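Glucose-6-phosphate dehydrogenase (Trypanosoma cruzi, PDB 5AQ1) catalyses the NADP-dependent oxidation of glucose 6-phosphate to 6-phosphogluconolactone, the step that opens the pentose phosphate pathway and supplies NADPH for redox balance. Local coordinates at residues F155-M167 with N195-F207. Residues are numbered along the deposited sequence; the frame is centred on the assembly and turned at random.
Sequences FVGVCRGLSKGAM and NQLKPLFNERQVF
L200 leans on helix 155-165, its CB beside the S163 side chain, 3.8 Å from OG. Beyond CG the two methyls part: CD1 rests against both the CB of C159 and the CG of R160, 3.7 Å from the latter, while CD2 stays over the R160 stem. Its backbone is caught as well, because S163 OG donates to L200 O (2.9 Å), in the carbonyl plane and on a lone pair. The hydroxyl reaches that carbonyl because chi1 of S163 is -174°, which turns OG away from the backbone N.

Next in the chain, F201 turns inward and sets its ring against the same helix. The CB atoms of C159 and L162 meet the ring at its edge, and M167 SD comes obliquely to CE1 at 3.6 Å, a Met-aromatic contact. Q205 OE1 lies in the ring plane at the rim opposite C159 CB, near CD1, while accepting the N-H of N202, and Q205 NE2 touches M167 CE.

All this belongs to the Rossmann-type NAD-binding domain. Helix 155-165 links parallel strands 143-148 and 175-179, helix 187-197 leads on to edge strand 206-208, and the F201 side chain also touches L177 of strand 175-179.

Towards the NADPH side, L197 CD1 touches both C159 SG, at 3.5 Å, and CE2 of F155, which lie on the same side of the methyl; the F155 ring has that sulfur over one face. At the outer border R160 NH2 approaches Q196 OE1 to 2.9 Å at a poor angle for a hydrogen bond, the guanidinium and amide planes 66° apart, and V156 CG1 lies against one guanidinium face.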
loop_
_atom_site.group_PDB
_atom_site.type_symbol
_atom_site.label_atom_id
_atom_site.label_comp_id
_atom_site.label_asym_id
_atom_site.label_seq_id
_atom_site.Cartn_x
_atom_site.Cartn_y
_atom_site.Cartn_z
ATOM N N PHE B 155 -24.584 -31.547 -31.729
ATOM C CA PHE B 155 -24.502 -30.087 -31.606
ATOM C C PHE B 155 -24.333 -29.334 -32.928
ATOM O O PHE B 155 -25.121 -28.442 -33.240
ATOM C CB PHE B 155 -23.362 -29.701 -30.658
ATOM C CG PHE B 155 -23.172 -28.219 -30.516
ATOM C CD1 PHE B 155 -24.089 -27.459 -29.812
ATOM C CD2 PHE B 155 -22.079 -27.581 -31.100
ATOM C CE1 PHE B 155 -23.925 -26.093 -29.686
ATOM C CE2 PHE B 155 -21.907 -26.213 -30.975
ATOM C CZ PHE B 155 -22.831 -25.466 -30.266
ATOM N N VAL B 156 -23.299 -29.683 -33.686
ATOM C CA VAL B 156 -22.946 -28.934 -34.895
ATOM C C VAL B 156 -24.033 -29.059 -35.963
ATOM O O VAL B 156 -24.372 -28.075 -36.620
ATOM C CB VAL B 156 -21.581 -29.381 -35.470
ATOM C CG1 VAL B 156 -21.271 -28.642 -36.764
ATOM C CG2 VAL B 156 -20.463 -29.144 -34.455
ATOM N N GLY B 157 -24.578 -30.265 -36.121
ATOM C CA GLY B 157 -25.675 -30.516 -37.060
ATOM C C GLY B 157 -26.905 -29.672 -36.779
ATOM O O GLY B 157 -27.546 -29.170 -37.704
ATOM N N VAL B 158 -27.226 -29.503 -35.499
ATOM C CA VAL B 158 -28.366 -28.684 -35.085
ATOM C C VAL B 158 -28.100 -27.209 -35.343
ATOM O O VAL B 158 -28.990 -26.488 -35.790
ATOM C CB VAL B 158 -28.703 -28.893 -33.596
ATOM C CG1 VAL B 158 -29.753 -27.894 -33.126
ATOM C CG2 VAL B 158 -29.209 -30.306 -33.377
ATOM N N CYS B 159 -26.882 -26.764 -35.054
ATOM C CA CYS B 159 -26.480 -25.391 -35.337
ATOM C C CYS B 159 -26.549 -25.082 -36.838
ATOM O O CYS B 159 -26.970 -23.995 -37.230
ATOM C CB CYS B 159 -25.070 -25.124 -34.801
ATOM S SG CYS B 159 -24.955 -25.105 -32.992
ATOM N N ARG B 160 -26.149 -26.040 -37.673
ATOM C CA ARG B 160 -26.207 -25.862 -39.126
ATOM C C ARG B 160 -27.642 -25.776 -39.640
ATOM O O ARG B 160 -27.948 -24.941 -40.484
ATOM C CB ARG B 160 -25.456 -26.986 -39.848
ATOM C CG ARG B 160 -23.951 -26.797 -39.831
ATOM C CD ARG B 160 -23.210 -27.934 -40.513
ATOM N NE ARG B 160 -21.766 -27.793 -40.312
ATOM C CZ ARG B 160 -20.866 -28.759 -40.483
ATOM N NH1 ARG B 160 -21.232 -29.978 -40.871
ATOM N NH2 ARG B 160 -19.579 -28.503 -40.260
ATOM N N GLY B 161 -28.510 -26.647 -39.130
ATOM C CA GLY B 161 -29.923 -26.653 -39.506
ATOM C C GLY B 161 -30.640 -25.374 -39.115
ATOM O O GLY B 161 -31.399 -24.815 -39.907
ATOM N N LEU B 162 -30.396 -24.911 -37.889
ATOM C CA LEU B 162 -30.987 -23.667 -37.393
ATOM C C LEU B 162 -30.507 -22.462 -38.197
ATOM O O LEU B 162 -31.311 -21.622 -38.597
ATOM C CB LEU B 162 -30.648 -23.452 -35.910
ATOM C CG LEU B 162 -31.365 -24.350 -34.900
ATOM C CD1 LEU B 162 -30.763 -24.164 -33.520
ATOM C CD2 LEU B 162 -32.862 -24.072 -34.882
ATOM N N SER B 163 -29.196 -22.387 -38.419
ATOM C CA SER B 163 -28.589 -21.293 -39.180
ATOM C C SER B 163 -29.141 -21.236 -40.597
ATOM O O SER B 163 -29.451 -20.165 -41.110
ATOM C CB SER B 163 -27.069 -21.459 -39.230
ATOM O OG SER B 163 -26.452 -20.340 -39.840
ATOM N N LYS B 164 -29.276 -22.405 -41.210
ATOM C CA LYS B 164 -29.691 -22.508 -42.599
ATOM C C LYS B 164 -31.174 -22.197 -42.797
ATOM O O LYS B 164 -31.532 -21.518 -43.759
ATOM C CB LYS B 164 -29.371 -23.912 -43.131
ATOM C CG LYS B 164 -29.596 -24.105 -44.624
ATOM C CD LYS B 164 -29.565 -25.580 -45.003
ATOM C CE LYS B 164 -29.981 -25.802 -46.451
ATOM N NZ LYS B 164 -28.880 -25.516 -47.414
ATOM N N GLY B 165 -32.033 -22.688 -41.902
ATOM C CA GLY B 165 -33.479 -22.673 -42.157
ATOM C C GLY B 165 -34.436 -22.246 -41.054
ATOM O O GLY B 165 -35.641 -22.447 -41.192
ATOM N N ALA B 166 -33.931 -21.648 -39.977
ATOM C CA ALA B 166 -34.806 -21.197 -38.887
ATOM C C ALA B 166 -34.370 -19.872 -38.252
ATOM O O ALA B 166 -34.647 -19.619 -37.079
ATOM C CB ALA B 166 -34.920 -22.285 -37.828
ATOM N N MET B 167 -33.711 -19.021 -39.033
ATOM C CA MET B 167 -33.282 -17.711 -38.555
ATOM C C MET B 167 -34.321 -16.654 -38.898
ATOM O O MET B 167 -34.890 -16.648 -39.993
ATOM C CB MET B 167 -31.945 -17.314 -39.183
ATOM C CG MET B 167 -30.787 -18.236 -38.843
ATOM S SD MET B 167 -30.277 -18.126 -37.117
ATOM C CE MET B 167 -29.356 -16.592 -37.132
ATOM N N ASN B 195 -14.593 -23.095 -34.481
ATOM C CA ASN B 195 -14.428 -22.801 -35.903
ATOM C C ASN B 195 -15.604 -23.266 -36.765
ATOM O O ASN B 195 -15.861 -22.683 -37.817
ATOM C CB ASN B 195 -13.120 -23.402 -36.436
ATOM C CG ASN B 195 -11.886 -22.675 -35.922
ATOM O OD1 ASN B 195 -11.947 -21.499 -35.554
ATOM N ND2 ASN B 195 -10.755 -23.372 -35.900
ATOM N N GLN B 196 -16.312 -24.306 -36.328
ATOM C CA GLN B 196 -17.493 -24.786 -37.052
ATOM C C GLN B 196 -18.681 -23.868 -36.815
ATOM O O GLN B 196 -19.577 -23.778 -37.651
ATOM C CB GLN B 196 -17.877 -26.204 -36.633
ATOM C CG GLN B 196 -16.711 -27.172 -36.514
ATOM C CD GLN B 196 -16.986 -28.510 -37.158
ATOM O OE1 GLN B 196 -17.392 -28.579 -38.322
ATOM N NE2 GLN B 196 -16.759 -29.588 -36.410
ATOM N N LEU B 197 -18.683 -23.202 -35.665
ATOM C CA LEU B 197 -19.756 -22.293 -35.292
ATOM C C LEU B 197 -19.576 -20.913 -35.928
ATOM O O LEU B 197 -20.555 -20.207 -36.174
ATOM C CB LEU B 197 -19.805 -22.153 -33.768
ATOM C CG LEU B 197 -21.200 -22.064 -33.159
ATOM C CD1 LEU B 197 -21.906 -23.408 -33.266
ATOM C CD2 LEU B 197 -21.116 -21.621 -31.707
ATOM N N LYS B 198 -18.324 -20.546 -36.193
ATOM C CA LYS B 198 -17.958 -19.219 -36.720
ATOM C C LYS B 198 -18.816 -18.739 -37.913
ATOM O O LYS B 198 -19.374 -17.643 -37.860
ATOM C CB LYS B 198 -16.464 -19.188 -37.095
ATOM C CG LYS B 198 -15.648 -18.127 -36.368
ATOM C CD LYS B 198 -14.149 -18.384 -36.509
ATOM C CE LYS B 198 -13.316 -17.430 -35.660
ATOM N NZ LYS B 198 -13.370 -17.750 -34.204
ATOM N N PRO B 199 -18.927 -19.549 -38.984
ATOM C CA PRO B 199 -19.735 -19.119 -40.133
ATOM C C PRO B 199 -21.259 -19.218 -39.946
ATOM O O PRO B 199 -22.002 -18.665 -40.756
ATOM C CB PRO B 199 -19.285 -20.071 -41.245
ATOM C CG PRO B 199 -18.880 -21.309 -40.527
ATOM C CD PRO B 199 -18.276 -20.849 -39.231
ATOM N N LEU B 200 -21.715 -19.911 -38.902
ATOM C CA LEU B 200 -23.148 -20.126 -38.667
ATOM C C LEU B 200 -23.794 -19.005 -37.851
ATOM O O LEU B 200 -24.927 -18.609 -38.127
ATOM C CB LEU B 200 -23.370 -21.460 -37.948
ATOM C CG LEU B 200 -22.686 -22.691 -38.546
ATOM C CD1 LEU B 200 -22.985 -23.911 -37.692
ATOM C CD2 LEU B 200 -23.116 -22.924 -39.986
ATOM N N PHE B 201 -23.076 -18.516 -36.838
ATOM C CA PHE B 201 -23.585 -17.492 -35.921
ATOM C C PHE B 201 -22.509 -16.475 -35.564
ATOM O O PHE B 201 -21.326 -16.804 -35.525
ATOM C CB PHE B 201 -24.072 -18.137 -34.622
ATOM C CG PHE B 201 -25.213 -19.090 -34.806
ATOM C CD1 PHE B 201 -26.511 -18.618 -34.925
ATOM C CD2 PHE B 201 -24.992 -20.459 -34.853
ATOM C CE1 PHE B 201 -27.568 -19.492 -35.096
ATOM C CE2 PHE B 201 -26.047 -21.340 -35.022
ATOM C CZ PHE B 201 -27.338 -20.857 -35.145
ATOM N N ASN B 202 -22.932 -15.244 -35.287
ATOM C CA ASN B 202 -22.051 -14.237 -34.701
ATOM C C ASN B 202 -21.821 -14.564 -33.240
ATOM O O ASN B 202 -22.656 -15.211 -32.605
ATOM C CB ASN B 202 -22.671 -12.845 -34.791
ATOM C CG ASN B 202 -22.855 -12.355 -36.216
ATOM O OD1 ASN B 202 -23.611 -11.416 -36.427
ATOM N ND2 ASN B 202 -22.183 -12.972 -37.194
ATOM N N GLU B 203 -20.697 -14.109 -32.700
ATOM C CA GLU B 203 -20.384 -14.327 -31.290
ATOM C C GLU B 203 -21.404 -13.639 -30.379
ATOM O O GLU B 203 -21.684 -14.121 -29.284
ATOM C CB GLU B 203 -18.968 -13.833 -30.981
ATOM C CG GLU B 203 -18.482 -14.088 -29.558
ATOM C CD GLU B 203 -18.328 -15.560 -29.214
ATOM O OE1 GLU B 203 -18.419 -16.430 -30.113
ATOM O OE2 GLU B 203 -18.099 -15.847 -28.024
ATOM N N ARG B 204 -21.952 -12.519 -30.844
ATOM C CA ARG B 204 -23.031 -11.822 -30.143
ATOM C C ARG B 204 -24.271 -12.698 -29.933
ATOM O O ARG B 204 -24.966 -12.558 -28.928
ATOM C CB ARG B 204 -23.423 -10.562 -30.912
ATOM C CG ARG B 204 -22.448 -9.407 -30.757
ATOM C CD ARG B 204 -23.035 -8.121 -31.320
ATOM N NE ARG B 204 -23.619 -8.306 -32.653
ATOM C CZ ARG B 204 -22.934 -8.341 -33.799
ATOM N NH1 ARG B 204 -21.609 -8.209 -33.818
ATOM N NH2 ARG B 204 -23.586 -8.513 -34.944
ATOM N N GLN B 205 -24.541 -13.593 -30.879
ATOM C CA GLN B 205 -25.720 -14.457 -30.825
ATOM C C GLN B 205 -25.539 -15.697 -29.956
ATOM O O GLN B 205 -26.522 -16.307 -29.550
ATOM C CB GLN B 205 -26.115 -14.896 -32.234
ATOM C CG GLN B 205 -26.500 -13.753 -33.152
ATOM C CD GLN B 205 -26.757 -14.215 -34.572
ATOM O OE1 GLN B 205 -25.946 -14.931 -35.160
ATOM N NE2 GLN B 205 -27.885 -13.796 -35.138
ATOM N N VAL B 206 -24.295 -16.078 -29.680
ATOM C CA VAL B 206 -24.017 -17.293 -28.916
ATOM C C VAL B 206 -23.873 -16.996 -27.420
ATOM O O VAL B 206 -23.116 -16.112 -27.018
ATOM C CB VAL B 206 -22.748 -18.006 -29.423
ATOM C CG1 VAL B 206 -22.479 -19.262 -28.604
ATOM C CG2 VAL B 206 -22.893 -18.362 -30.897
ATOM N N PHE B 207 -24.605 -17.760 -26.613
ATOM C CA PHE B 207 -24.610 -17.624 -25.165
ATOM C C PHE B 207 -24.207 -18.954 -24.534
ATOM O O PHE B 207 -25.052 -19.803 -24.256
ATOM C CB PHE B 207 -26.000 -17.190 -24.692
ATOM C CG PHE B 207 -26.298 -15.745 -24.959
ATOM C CD1 PHE B 207 -26.527 -15.296 -26.249
ATOM C CD2 PHE B 207 -26.332 -14.830 -23.922
ATOM C CE1 PHE B 207 -26.790 -13.960 -26.499
ATOM C CE2 PHE B 207 -26.596 -13.492 -24.162
ATOM C CZ PHE B 207 -26.826 -13.054 -25.453
#